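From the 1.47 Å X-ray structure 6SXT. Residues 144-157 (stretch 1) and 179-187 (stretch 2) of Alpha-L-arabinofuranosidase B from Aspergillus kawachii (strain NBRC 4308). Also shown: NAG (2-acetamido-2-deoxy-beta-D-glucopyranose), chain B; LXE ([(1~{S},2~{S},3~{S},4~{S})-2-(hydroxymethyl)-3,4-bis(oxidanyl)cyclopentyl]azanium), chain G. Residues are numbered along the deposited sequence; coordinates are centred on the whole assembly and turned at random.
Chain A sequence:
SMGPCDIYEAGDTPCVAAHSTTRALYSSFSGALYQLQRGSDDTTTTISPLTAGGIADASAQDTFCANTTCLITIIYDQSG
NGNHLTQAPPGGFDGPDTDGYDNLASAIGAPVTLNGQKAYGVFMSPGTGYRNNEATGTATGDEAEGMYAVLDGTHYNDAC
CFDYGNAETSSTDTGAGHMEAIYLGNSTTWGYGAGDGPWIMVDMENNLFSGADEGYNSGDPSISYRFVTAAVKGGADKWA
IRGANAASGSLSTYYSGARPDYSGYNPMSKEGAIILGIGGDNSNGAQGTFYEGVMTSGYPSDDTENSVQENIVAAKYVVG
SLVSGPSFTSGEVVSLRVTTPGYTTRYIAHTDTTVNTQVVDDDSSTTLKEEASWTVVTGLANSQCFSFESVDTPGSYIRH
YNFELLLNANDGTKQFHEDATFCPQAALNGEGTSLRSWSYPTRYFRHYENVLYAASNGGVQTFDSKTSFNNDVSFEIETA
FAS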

# COMPACT_ATOMS: atom_id res chain seq x y z
N ALA A 144 17.23 -20.84 -10.99
CA ALA A 144 17.06 -20.58 -9.56
C ALA A 144 16.98 -19.07 -9.31
O ALA A 144 17.73 -18.29 -9.87
CB ALA A 144 18.14 -21.20 -8.77
N GLU A 145 16.18 -18.76 -8.30
CA GLU A 145 16.12 -17.38 -7.76
C GLU A 145 15.68 -17.41 -6.30
O GLU A 145 15.03 -18.34 -5.85
CB GLU A 145 15.13 -16.52 -8.56
CG GLU A 145 13.69 -16.96 -8.49
CD GLU A 145 12.70 -16.13 -9.27
OE1 GLU A 145 13.12 -15.08 -9.83
OE2 GLU A 145 11.53 -16.53 -9.38
N GLY A 146 15.97 -16.32 -5.63
CA GLY A 146 15.32 -16.01 -4.34
C GLY A 146 14.76 -14.60 -4.39
O GLY A 146 15.03 -13.85 -5.31
N MET A 147 13.95 -14.31 -3.39
CA MET A 147 13.34 -12.99 -3.24
C MET A 147 12.97 -12.84 -1.78
O MET A 147 12.83 -13.83 -1.02
CB MET A 147 12.15 -12.80 -4.15
CG MET A 147 11.01 -13.76 -3.91
SD MET A 147 9.93 -13.94 -5.37
CE MET A 147 10.90 -14.98 -6.43
N TYR A 148 12.83 -11.59 -1.35
CA TYR A 148 12.15 -11.32 -0.07
C TYR A 148 11.42 -9.98 -0.19
O TYR A 148 11.76 -9.18 -1.08
CB TYR A 148 13.08 -11.31 1.16
CG TYR A 148 13.83 -10.02 1.41
CD1 TYR A 148 15.05 -9.78 0.83
CD2 TYR A 148 13.28 -9.02 2.21
CE1 TYR A 148 15.72 -8.58 1.02
CE2 TYR A 148 13.94 -7.82 2.40
CZ TYR A 148 15.16 -7.60 1.82
OH TYR A 148 15.83 -6.40 1.98
N ALA A 149 10.48 -9.76 0.70
CA ALA A 149 9.87 -8.45 0.90
C ALA A 149 9.58 -8.26 2.36
O ALA A 149 9.20 -9.25 3.04
CB ALA A 149 8.64 -8.28 0.05
N VAL A 150 9.64 -7.01 2.79
CA VAL A 150 9.09 -6.63 4.11
C VAL A 150 7.78 -5.91 3.83
O VAL A 150 7.76 -4.90 3.07
CB VAL A 150 10.05 -5.75 4.92
CG1 VAL A 150 9.38 -5.24 6.20
CG2 VAL A 150 11.34 -6.51 5.23
N LEU A 151 6.70 -6.44 4.37
CA LEU A 151 5.31 -6.03 4.10
C LEU A 151 4.59 -5.73 5.41
O LEU A 151 5.04 -6.09 6.49
CB LEU A 151 4.58 -7.16 3.36
CG LEU A 151 5.28 -7.74 2.14
CD1 LEU A 151 4.48 -8.94 1.59
CD2 LEU A 151 5.44 -6.68 1.06
N ASP A 152 3.47 -5.05 5.29
CA ASP A 152 2.53 -4.80 6.41
C ASP A 152 1.64 -6.02 6.53
O ASP A 152 0.76 -6.22 5.68
CB ASP A 152 1.74 -3.49 6.19
CG ASP A 152 0.75 -3.16 7.28
OD1 ASP A 152 0.50 -4.06 8.14
OD2 ASP A 152 0.23 -2.04 7.29
N GLY A 153 1.83 -6.84 7.55
CA GLY A 153 1.01 -8.04 7.68
C GLY A 153 -0.44 -7.77 8.03
O GLY A 153 -1.23 -8.71 8.04
N THR A 154 -0.83 -6.53 8.30
CA THR A 154 -2.20 -6.14 8.66
C THR A 154 -2.91 -5.47 7.48
O THR A 154 -4.12 -5.16 7.62
CB THR A 154 -2.25 -5.25 9.90
OG1 THR A 154 -1.81 -3.94 9.58
CG2 THR A 154 -1.45 -5.86 11.02
N HIS A 155 -2.21 -5.17 6.37
CA HIS A 155 -2.81 -4.46 5.23
C HIS A 155 -2.95 -5.43 4.07
O HIS A 155 -1.95 -5.76 3.47
CB HIS A 155 -1.96 -3.24 4.83
CG HIS A 155 -2.54 -2.45 3.72
ND1 HIS A 155 -1.76 -1.75 2.82
CD2 HIS A 155 -3.84 -2.22 3.38
CE1 HIS A 155 -2.56 -1.15 1.97
NE2 HIS A 155 -3.87 -1.42 2.27
N TYR A 156 -4.15 -5.94 3.81
CA TYR A 156 -4.31 -7.04 2.85
C TYR A 156 -5.80 -7.15 2.54
O TYR A 156 -6.63 -6.63 3.28
CB TYR A 156 -3.75 -8.37 3.39
CG TYR A 156 -4.52 -8.88 4.58
CD1 TYR A 156 -5.58 -9.74 4.39
CD2 TYR A 156 -4.16 -8.53 5.87
CE1 TYR A 156 -6.33 -10.22 5.47
CE2 TYR A 156 -4.88 -9.01 6.95
CZ TYR A 156 -5.98 -9.84 6.75
OH TYR A 156 -6.66 -10.30 7.84
N ASN A 157 -6.10 -7.92 1.51
CA ASN A 157 -7.49 -8.38 1.28
C ASN A 157 -7.42 -9.77 0.68
O ASN A 157 -6.39 -10.46 0.78
CB ASN A 157 -8.28 -7.31 0.53
CG ASN A 157 -7.89 -7.14 -0.93
OD1 ASN A 157 -7.11 -7.94 -1.44
ND2 ASN A 157 -8.41 -6.08 -1.54
N MET A 179 5.03 -17.76 -13.56
CA MET A 179 5.17 -16.78 -12.46
C MET A 179 5.89 -17.47 -11.31
O MET A 179 5.78 -18.69 -11.11
CB MET A 179 3.81 -16.31 -11.94
CG MET A 179 3.24 -15.20 -12.77
SD MET A 179 1.62 -14.71 -12.21
CE MET A 179 2.14 -13.88 -10.70
N GLU A 180 6.60 -16.68 -10.53
CA GLU A 180 7.04 -17.11 -9.19
C GLU A 180 7.19 -15.84 -8.34
O GLU A 180 8.21 -15.11 -8.50
CB GLU A 180 8.36 -17.82 -9.29
CG GLU A 180 8.83 -18.42 -7.97
CD GLU A 180 10.05 -19.29 -8.16
OE1 GLU A 180 11.13 -18.78 -8.48
OE2 GLU A 180 9.88 -20.55 -7.99
N ALA A 181 6.18 -15.58 -7.53
CA ALA A 181 6.12 -14.33 -6.77
C ALA A 181 5.54 -14.59 -5.38
O ALA A 181 4.71 -15.47 -5.15
CB ALA A 181 5.30 -13.33 -7.54
N ILE A 182 6.04 -13.80 -4.43
CA ILE A 182 5.42 -13.66 -3.10
C ILE A 182 4.00 -13.17 -3.24
O ILE A 182 3.77 -12.18 -3.93
CB ILE A 182 6.25 -12.71 -2.23
CG1 ILE A 182 7.66 -13.23 -2.00
CG2 ILE A 182 5.51 -12.44 -0.92
CD1 ILE A 182 8.61 -12.14 -1.49
N TYR A 183 3.10 -13.79 -2.51
CA TYR A 183 1.73 -13.31 -2.32
C TYR A 183 1.48 -13.12 -0.82
O TYR A 183 1.89 -13.96 -0.02
CB TYR A 183 0.71 -14.33 -2.87
CG TYR A 183 -0.69 -14.02 -2.44
CD1 TYR A 183 -1.50 -13.18 -3.19
CD2 TYR A 183 -1.25 -14.55 -1.29
CE1 TYR A 183 -2.77 -12.81 -2.78
CE2 TYR A 183 -2.51 -14.20 -0.87
CZ TYR A 183 -3.29 -13.34 -1.61
OH TYR A 183 -4.53 -12.93 -1.17
N LEU A 184 0.78 -12.06 -0.45
CA LEU A 184 0.30 -11.87 0.94
C LEU A 184 -1.15 -11.42 0.91
O LEU A 184 -1.45 -10.39 0.33
CB LEU A 184 1.15 -10.87 1.72
CG LEU A 184 0.70 -10.66 3.16
CD1 LEU A 184 0.77 -11.91 4.01
CD2 LEU A 184 1.52 -9.55 3.79
N GLY A 185 -2.03 -12.19 1.58
CA GLY A 185 -3.44 -11.85 1.65
C GLY A 185 -4.24 -13.06 2.12
O GLY A 185 -3.66 -14.06 2.49
N ASN A 186 -5.57 -12.92 2.12
CA ASN A 186 -6.38 -14.07 2.60
C ASN A 186 -7.27 -14.56 1.48
O ASN A 186 -8.35 -15.04 1.80
CB ASN A 186 -7.15 -13.76 3.88
CG ASN A 186 -8.34 -12.85 3.73
OD1 ASN A 186 -8.28 -11.77 3.14
ND2 ASN A 186 -9.50 -13.30 4.29
N SER A 187 -6.83 -14.46 0.25
CA SER A 187 -7.45 -15.24 -0.84
C SER A 187 -7.57 -16.69 -0.40
O SER A 187 -6.59 -17.30 0.05
CB SER A 187 -6.63 -15.15 -2.09
OG SER A 187 -7.23 -15.99 -3.09
C1 NAG B . -10.70 -12.45 4.29
C2 NAG B . -11.92 -13.39 4.04
C3 NAG B . -13.22 -12.60 4.23
C4 NAG B . -13.27 -11.95 5.59
C5 NAG B . -11.94 -11.12 5.71
C6 NAG B . -11.87 -10.39 7.02
C7 NAG B . -11.89 -15.29 2.47
C8 NAG B . -11.83 -15.61 1.04
N2 NAG B . -11.89 -13.97 2.72
O3 NAG B . -14.28 -13.63 4.11
O4 NAG B . -14.29 -10.96 5.68
O5 NAG B . -10.82 -11.97 5.65
O6 NAG B . -11.96 -11.26 8.12
O7 NAG B . -11.84 -16.17 3.35
C1' LXE G . -2.78 -15.61 -13.21
C2' LXE G . -2.26 -14.31 -12.57
O2' LXE G . -1.15 -13.82 -13.24
C3' LXE G . -1.96 -14.78 -11.21
O3' LXE G . -1.66 -13.60 -10.36
C4' LXE G . -3.29 -15.40 -10.82
C5' LXE G . -3.16 -16.43 -9.72
O5' LXE G . -2.21 -17.44 -9.97
C6' LXE G . -3.81 -16.01 -12.18
N1' LXE G . -5.13 -15.38 -12.43
O HOH W 1 -0.62 -7.66 1.80
O HOH W 2 -3.64 -8.69 -0.05
O HOH W 3 -4.74 -10.41 -2.04

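What lies between the two strands, which run the same way at 24° but never come closer than 7.9 Å between axes? Side chains do, chiefly those of Ile182 and Leu184, which have more of their surface covered by stretch 1 than any other residues of stretch 2. Residues alternate along an extended strand, so Ile182 and Leu184 both point toward stretch 1, while Met147, Ala149 and Leu151 point back at them.

How does Ile182 fill its place? Its long branch ends in CD1, which lies 3.8 Å from Met147 CG and 4.2 Å from Ala149 CB. Alanine ends at CB, and the methyl also lies close to the backbone, with Ile182 CD1 3.7 Å from Ala149 N. Its other branch reaches Leu151, CG2 to CD1 at 4.4 Å. Leu184 continues the apolar layer: its CD2 packs 3.7 Å from Leu151 CD1 and 4.2 Å from Gly153 CA, at the turn that follows the strand.

What does Met147 add at the other end? Its flexible thioether chain extends along stretch 2, bringing CE to 3.4 Å from Glu180 O. Beyond it, in buried surroundings, Glu145 OE2 and Glu180 OE1 lie just 2.5 Å apart, a separation suggesting that one acid group holds a proton.

Where do the backbones finally meet? Past Leu184 they converge, and Asn186 N donates a hydrogen bond to Asn157 O at 2.9 Å. Gly185 suits this narrow spot: its CA sits 3.4 Å from Asn157 O, and a CB would clash with that oxygen and with Tyr183 OH. Tyr156 packs its CB 3.9 Å from Gly185 CA, and its ring edge meets Asn186 OD1, 3.4 Å from CE1. Water 2 is one of the waters between the stretches: it accepts from Asn157 N at 3.0 Å, and its oxygen lies 2.8 Å from Leu184 O, to which it can donate.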